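Local coordinates for Ras GTPase-activating-like protein IQGAP2 (Homo sapiens, PDB 5CJP) that probably binds the GTP-loaded forms of Rho-family GTPases through a domain related to the Ras GTPase-activating proteins, at residues L64-K69 with P315-K320; D196-G201 with Y235-P240. All coordinates share one frame; numbering follows the deposited sequence.

Interaction 1: residues L64-K69 with P315-K320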
loop_
_atom_site.group_PDB
_atom_site.type_symbol
_atom_site.label_atom_id
_atom_site.label_comp_id
_atom_site.label_asym_id
_atom_site.label_seq_id
_atom_site.Cartn_x
_atom_site.Cartn_y
_atom_site.Cartn_z
ATOM N N LEU E 64 -21.530 16.389 3.625
ATOM C CA LEU E 64 -21.687 15.689 2.359
ATOM C C LEU E 64 -23.169 15.571 2.052
ATOM O O LEU E 64 -23.581 15.666 0.891
ATOM C CB LEU E 64 -21.053 14.308 2.446
ATOM C CG LEU E 64 -21.221 13.405 1.238
ATOM C CD1 LEU E 64 -20.727 14.114 -0.008
ATOM C CD2 LEU E 64 -20.460 12.122 1.490
ATOM N N LEU E 65 -23.977 15.348 3.091
ATOM C CA LEU E 65 -25.424 15.246 2.906
ATOM C C LEU E 65 -25.965 16.579 2.424
ATOM O O LEU E 65 -26.816 16.630 1.546
ATOM C CB LEU E 65 -26.131 14.845 4.213
ATOM C CG LEU E 65 -26.019 13.360 4.597
ATOM C CD1 LEU E 65 -26.565 13.113 5.996
ATOM C CD2 LEU E 65 -26.734 12.520 3.553
ATOM N N LYS E 66 -25.466 17.667 2.988
ATOM C CA LYS E 66 -25.946 18.974 2.569
ATOM C C LYS E 66 -25.476 19.256 1.161
ATOM O O LYS E 66 -26.162 19.935 0.398
ATOM C CB LYS E 66 -25.453 20.051 3.527
ATOM C CG LYS E 66 -25.871 19.769 4.958
ATOM C CD LYS E 66 -27.396 19.722 5.105
ATOM C CE LYS E 66 -28.018 21.092 4.846
ATOM N NZ LYS E 66 -29.432 21.143 5.304
ATOM N N LEU E 67 -24.313 18.721 0.805
ATOM C CA LEU E 67 -23.781 18.914 -0.540
ATOM C C LEU E 67 -24.723 18.187 -1.498
ATOM O O LEU E 67 -25.172 18.745 -2.496
ATOM C CB LEU E 67 -22.373 18.329 -0.632
ATOM C CG LEU E 67 -21.516 18.553 -1.878
ATOM C CD1 LEU E 67 -21.369 17.272 -2.619
ATOM C CD2 LEU E 67 -22.101 19.650 -2.742
ATOM N N PHE E 68 -25.023 16.934 -1.183
ATOM C CA PHE E 68 -25.931 16.134 -2.002
ATOM C C PHE E 68 -27.268 16.839 -2.164
ATOM O O PHE E 68 -27.789 16.966 -3.286
ATOM C CB PHE E 68 -26.169 14.769 -1.356
ATOM C CG PHE E 68 -25.037 13.818 -1.544
ATOM C CD1 PHE E 68 -24.928 12.688 -0.738
ATOM C CD2 PHE E 68 -24.084 14.031 -2.547
ATOM C CE1 PHE E 68 -23.882 11.777 -0.932
ATOM C CE2 PHE E 68 -23.043 13.130 -2.747
ATOM C CZ PHE E 68 -22.939 12.002 -1.943
ATOM N N LYS E 69 -27.814 17.305 -1.043
ATOM C CA LYS E 69 -29.098 17.989 -1.047
ATOM C C LYS E 69 -29.164 19.185 -1.991
ATOM O O LYS E 69 -29.966 19.213 -2.933
ATOM C CB LYS E 69 -29.452 18.456 0.364
ATOM C CG LYS E 69 -30.898 18.889 0.484
ATOM C CD LYS E 69 -31.199 19.596 1.783
ATOM C CE LYS E 69 -30.766 21.049 1.710
ATOM N NZ LYS E 69 -31.301 21.856 2.856
ATOM N N PRO E 315 -35.891 11.928 9.844
ATOM C CA PRO E 315 -35.529 13.280 10.317
ATOM C C PRO E 315 -34.532 14.012 9.419
ATOM O O PRO E 315 -33.937 13.415 8.526
ATOM C CB PRO E 315 -34.915 13.021 11.690
ATOM C CG PRO E 315 -35.576 11.762 12.133
ATOM C CD PRO E 315 -35.591 10.927 10.885
ATOM N N GLU E 316 -34.352 15.307 9.658
ATOM C CA GLU E 316 -33.375 16.068 8.899
ATOM C C GLU E 316 -32.038 15.758 9.578
ATOM O O GLU E 316 -31.996 15.401 10.759
ATOM C CB GLU E 316 -33.675 17.568 8.963
ATOM C CG GLU E 316 -34.889 18.041 8.141
ATOM C CD GLU E 316 -34.697 17.906 6.629
ATOM O OE1 GLU E 316 -33.801 18.571 6.051
ATOM O OE2 GLU E 316 -35.453 17.127 6.006
ATOM N N PRO E 317 -30.928 15.866 8.838
ATOM C CA PRO E 317 -29.606 15.586 9.403
ATOM C C PRO E 317 -29.233 16.398 10.636
ATOM O O PRO E 317 -28.541 15.892 11.531
ATOM C CB PRO E 317 -28.671 15.811 8.214
ATOM C CG PRO E 317 -29.466 16.706 7.301
ATOM C CD PRO E 317 -30.829 16.142 7.401
ATOM N N GLU E 318 -29.684 17.647 10.696
ATOM C CA GLU E 318 -29.409 18.482 11.866
ATOM C C GLU E 318 -29.960 17.782 13.104
ATOM O O GLU E 318 -29.331 17.763 14.150
ATOM C CB GLU E 318 -30.060 19.856 11.735
ATOM C CG GLU E 318 -29.480 20.738 10.644
ATOM C CD GLU E 318 -29.910 20.321 9.258
ATOM O OE1 GLU E 318 -30.782 19.432 9.155
ATOM O OE2 GLU E 318 -29.386 20.894 8.271
ATOM N N GLU E 319 -31.141 17.192 12.985
ATOM C CA GLU E 319 -31.724 16.495 14.120
ATOM C C GLU E 319 -31.180 15.067 14.232
ATOM O O GLU E 319 -30.804 14.630 15.320
ATOM C CB GLU E 319 -33.260 16.471 14.009
ATOM C CG GLU E 319 -33.885 17.787 13.532
ATOM C CD GLU E 319 -33.216 18.997 14.149
ATOM O OE1 GLU E 319 -32.886 18.943 15.357
ATOM O OE2 GLU E 319 -33.020 20.003 13.430
ATOM N N LYS E 320 -31.122 14.344 13.115
ATOM C CA LYS E 320 -30.629 12.964 13.147
ATOM C C LYS E 320 -29.317 12.850 13.925
ATOM O O LYS E 320 -29.156 11.972 14.769
ATOM C CB LYS E 320 -30.462 12.432 11.732
ATOM C CG LYS E 320 -30.211 10.946 11.654
ATOM C CD LYS E 320 -31.349 10.130 12.228
ATOM C CE LYS E 320 -31.071 8.645 12.044
ATOM N NZ LYS E 320 -32.012 7.765 12.797
#
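Lys66 reaches out from its helix and meets Glu318 at about a right angle, while the preceding residue, Leu65, lies obliquely against Pro317. An apolar contact and a salt bridge thus lie side by side. Leu65 offers its CD1 branch, which rests 4.1 Å from CB of Pro317. That proline fills the first turn of helix 317-320, directly after Glu316 at the N-cap, and its ring is also packed by Tyr200 and Tyr204 of helix 200-216. The lysine arrives differently: its chain folds twice, at chi2 (-61°) and chi3 (-66°), which carries CD past the proline ring, 4.3 Å from Pro317 CG, and delivers NZ to the carboxylate. There NZ lies 3.0 Å from Glu318 OE2 in a salt bridge that uses the syn lone pair, and the same oxygen also bonds to Tyr62 OH. A methionine in place of Lys66 would probably leave the Glu318 carboxylate without its positive partner. Glu316 turns its own carboxylate to Lys207 and Tyr204, although its OE1 is only 5.1 Å from Lys66 NZ. Two lysines of helix 58-79, Lys66 and Lys69, face two glutamates of 315-320, so electrostatic attraction probably helps hold the short helix over helix 58-79, while the buried Leu65 and Pro317 add an apolar contact beside the charges.

Interaction 2: residues D196-G201 with Y235-P240; sequences DLLPYG and YRYMNP
The ring of Tyr237 is met at its edge, where CD2 of Leu198 lies close to the ring plane and 3.8 Å from CE2; within the two segments the leucine is an edge neighbour and not a cover for either face. Thr109 and Leu110 from a nearby loop also touch the tyrosine side chain. At the far end of the ring the phenolic oxygen looks onto the Pro199 ring, with both CG and CD of the proline 3.9 Å from Tyr237 OH. The ring gets there because CG of Tyr237 stands anti to the backbone N (chi1 -180°), which extends the phenol out from its helix until OH reaches Pro199. Pro199 occupies the N-cap of helix 200-216, so the tyrosine meets the very start of that helix. Its own helix, 222-243, has a wider pi-type turn over 235-238 and a kink at Pro240, whose N makes no bond to the preceding turn. The YRYMNP sequence corresponds to the FLR-containing signature of Ras GTPase-activating proteins, where the arginine, here Arg236, helps steady the finger loop; a similar placement is plausible in this relative. The carbonyl of Tyr237 accepts a hydrogen bond from Arg102 of helix 92-102. On helix 222-243, Tyr235 stacks its ring with an aromatic side chain of another protein chain, and Leu198 O takes a hydrogen bond from a basic side chain of a further one.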
loop_
_atom_site.group_PDB
_atom_site.type_symbol
_atom_site.label_atom_id
_atom_site.label_comp_id
_atom_site.label_asym_id
_atom_site.label_seq_id
_atom_site.Cartn_x
_atom_site.Cartn_y
_atom_site.Cartn_z
ATOM N N ASP E 196 -35.346 -0.944 7.886
ATOM C CA ASP E 196 -34.585 -0.302 8.946
ATOM C C ASP E 196 -33.074 -0.491 8.845
ATOM O O ASP E 196 -32.318 0.109 9.604
ATOM C CB ASP E 196 -35.073 -0.798 10.308
ATOM C CG ASP E 196 -35.275 -2.304 10.341
ATOM O OD1 ASP E 196 -34.402 -3.045 9.840
ATOM O OD2 ASP E 196 -36.308 -2.751 10.882
ATOM N N LEU E 197 -32.632 -1.328 7.917
ATOM C CA LEU E 197 -31.208 -1.564 7.747
ATOM C C LEU E 197 -30.629 -0.693 6.642
ATOM O O LEU E 197 -29.436 -0.735 6.386
ATOM C CB LEU E 197 -30.942 -3.033 7.416
ATOM C CG LEU E 197 -31.156 -4.086 8.505
ATOM C CD1 LEU E 197 -30.749 -5.449 7.959
ATOM C CD2 LEU E 197 -30.323 -3.746 9.732
ATOM N N LEU E 198 -31.480 0.065 5.965
ATOM C CA LEU E 198 -31.008 0.946 4.917
ATOM C C LEU E 198 -30.214 2.079 5.567
ATOM O O LEU E 198 -30.415 2.409 6.730
ATOM C CB LEU E 198 -32.179 1.543 4.119
ATOM C CG LEU E 198 -32.824 0.706 3.026
ATOM C CD1 LEU E 198 -33.717 1.594 2.194
ATOM C CD2 LEU E 198 -31.755 0.102 2.140
ATOM N N PRO E 199 -29.295 2.686 4.819
ATOM C CA PRO E 199 -28.486 3.784 5.362
ATOM C C PRO E 199 -29.317 5.046 5.525
ATOM O O PRO E 199 -30.125 5.369 4.653
ATOM C CB PRO E 199 -27.397 3.977 4.305
ATOM C CG PRO E 199 -27.310 2.647 3.634
ATOM C CD PRO E 199 -28.764 2.219 3.534
ATOM N N TYR E 200 -29.113 5.755 6.633
ATOM C CA TYR E 200 -29.831 7.012 6.876
ATOM C C TYR E 200 -29.669 7.973 5.688
ATOM O O TYR E 200 -30.664 8.463 5.135
ATOM C CB TYR E 200 -29.307 7.716 8.136
ATOM C CG TYR E 200 -29.809 9.139 8.235
ATOM C CD1 TYR E 200 -31.156 9.412 8.503
ATOM C CD2 TYR E 200 -28.967 10.215 7.961
ATOM C CE1 TYR E 200 -31.643 10.716 8.480
ATOM C CE2 TYR E 200 -29.445 11.527 7.933
ATOM C CZ TYR E 200 -30.784 11.774 8.195
ATOM O OH TYR E 200 -31.261 13.077 8.153
ATOM N N GLY E 201 -28.411 8.242 5.310
ATOM C CA GLY E 201 -28.129 9.145 4.203
ATOM C C GLY E 201 -28.881 8.829 2.911
ATOM O O GLY E 201 -29.364 9.725 2.221
ATOM N N TYR E 235 -34.266 0.338 -8.567
ATOM C CA TYR E 235 -33.590 0.145 -9.848
ATOM C C TYR E 235 -32.139 0.593 -9.845
ATOM O O TYR E 235 -31.288 -0.018 -10.468
ATOM C CB TYR E 235 -34.333 0.886 -10.965
ATOM C CG TYR E 235 -33.805 0.576 -12.347
ATOM C CD1 TYR E 235 -34.094 -0.636 -12.964
ATOM C CD2 TYR E 235 -32.986 1.479 -13.020
ATOM C CE1 TYR E 235 -33.589 -0.946 -14.208
ATOM C CE2 TYR E 235 -32.469 1.186 -14.272
ATOM C CZ TYR E 235 -32.773 -0.031 -14.866
ATOM O OH TYR E 235 -32.261 -0.339 -16.112
ATOM N N ARG E 236 -31.862 1.673 -9.133
ATOM C CA ARG E 236 -30.526 2.215 -9.083
ATOM C C ARG E 236 -29.648 1.656 -7.957
ATOM O O ARG E 236 -28.503 1.255 -8.200
ATOM C CB ARG E 236 -30.627 3.743 -8.996
ATOM C CG ARG E 236 -30.186 4.472 -10.266
ATOM C CD ARG E 236 -28.662 4.321 -10.383
ATOM N NE ARG E 236 -27.973 5.285 -11.248
ATOM C CZ ARG E 236 -28.358 6.537 -11.463
ATOM N NH1 ARG E 236 -29.458 7.023 -10.904
ATOM N NH2 ARG E 236 -27.600 7.325 -12.208
ATOM N N TYR E 237 -30.182 1.589 -6.739
ATOM C CA TYR E 237 -29.404 1.122 -5.599
ATOM C C TYR E 237 -29.176 -0.374 -5.423
ATOM O O TYR E 237 -28.036 -0.828 -5.401
ATOM C CB TYR E 237 -30.000 1.694 -4.310
ATOM C CG TYR E 237 -29.271 1.289 -3.045
ATOM C CD1 TYR E 237 -27.887 1.499 -2.909
ATOM C CD2 TYR E 237 -29.968 0.727 -1.965
ATOM C CE1 TYR E 237 -27.221 1.163 -1.732
ATOM C CE2 TYR E 237 -29.309 0.387 -0.775
ATOM C CZ TYR E 237 -27.937 0.607 -0.665
ATOM O OH TYR E 237 -27.276 0.269 0.509
ATOM N N MET E 238 -30.242 -1.153 -5.297
ATOM C CA MET E 238 -30.062 -2.584 -5.068
ATOM C C MET E 238 -30.284 -3.566 -6.208
ATOM O O MET E 238 -29.696 -4.640 -6.201
ATOM C CB MET E 238 -30.903 -3.014 -3.880
ATOM C CG MET E 238 -32.385 -2.888 -4.079
ATOM S SD MET E 238 -33.133 -3.221 -2.491
ATOM C CE MET E 238 -33.839 -1.564 -2.080
ATOM N N ASN E 239 -31.116 -3.219 -7.185
ATOM C CA ASN E 239 -31.365 -4.139 -8.287
ATOM C C ASN E 239 -30.048 -4.562 -8.965
ATOM O O ASN E 239 -29.893 -5.709 -9.404
ATOM C CB ASN E 239 -32.334 -3.508 -9.290
ATOM C CG ASN E 239 -33.055 -4.544 -10.127
ATOM O OD1 ASN E 239 -33.487 -5.580 -9.619
ATOM N ND2 ASN E 239 -33.203 -4.266 -11.413
ATOM N N PRO E 240 -29.088 -3.632 -9.084
ATOM C CA PRO E 240 -27.834 -4.040 -9.717
ATOM C C PRO E 240 -27.083 -5.080 -8.882
ATOM O O PRO E 240 -26.385 -5.934 -9.422
ATOM C CB PRO E 240 -27.073 -2.723 -9.833
ATOM C CG PRO E 240 -28.179 -1.745 -10.117
ATOM C CD PRO E 240 -29.242 -2.162 -9.122
#

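In the fold
Interaction 1 and interaction 2 have centres about 17 Å apart and are joined through Tyr200, which belongs to segment 196-201 but makes its contacts with 315-320. Its OH lies 2.7 Å from Pro315 O, probably a hydrogen bond, and its CE1 packs 3.5 Å from CG of Lys320. Along the sequence, both segments of interaction 2 fall between the two segments of interaction 1, and it is through these contacts that Tyr200, at the start of helix 200-216, makes the link to 315-320. A bound GTP sits about 13 Å from the side chain of Leu65; its pocket includes Asn57, Arg59, Glu60 and Tyr326, which flank segments 64-69 and 315-320 in sequence.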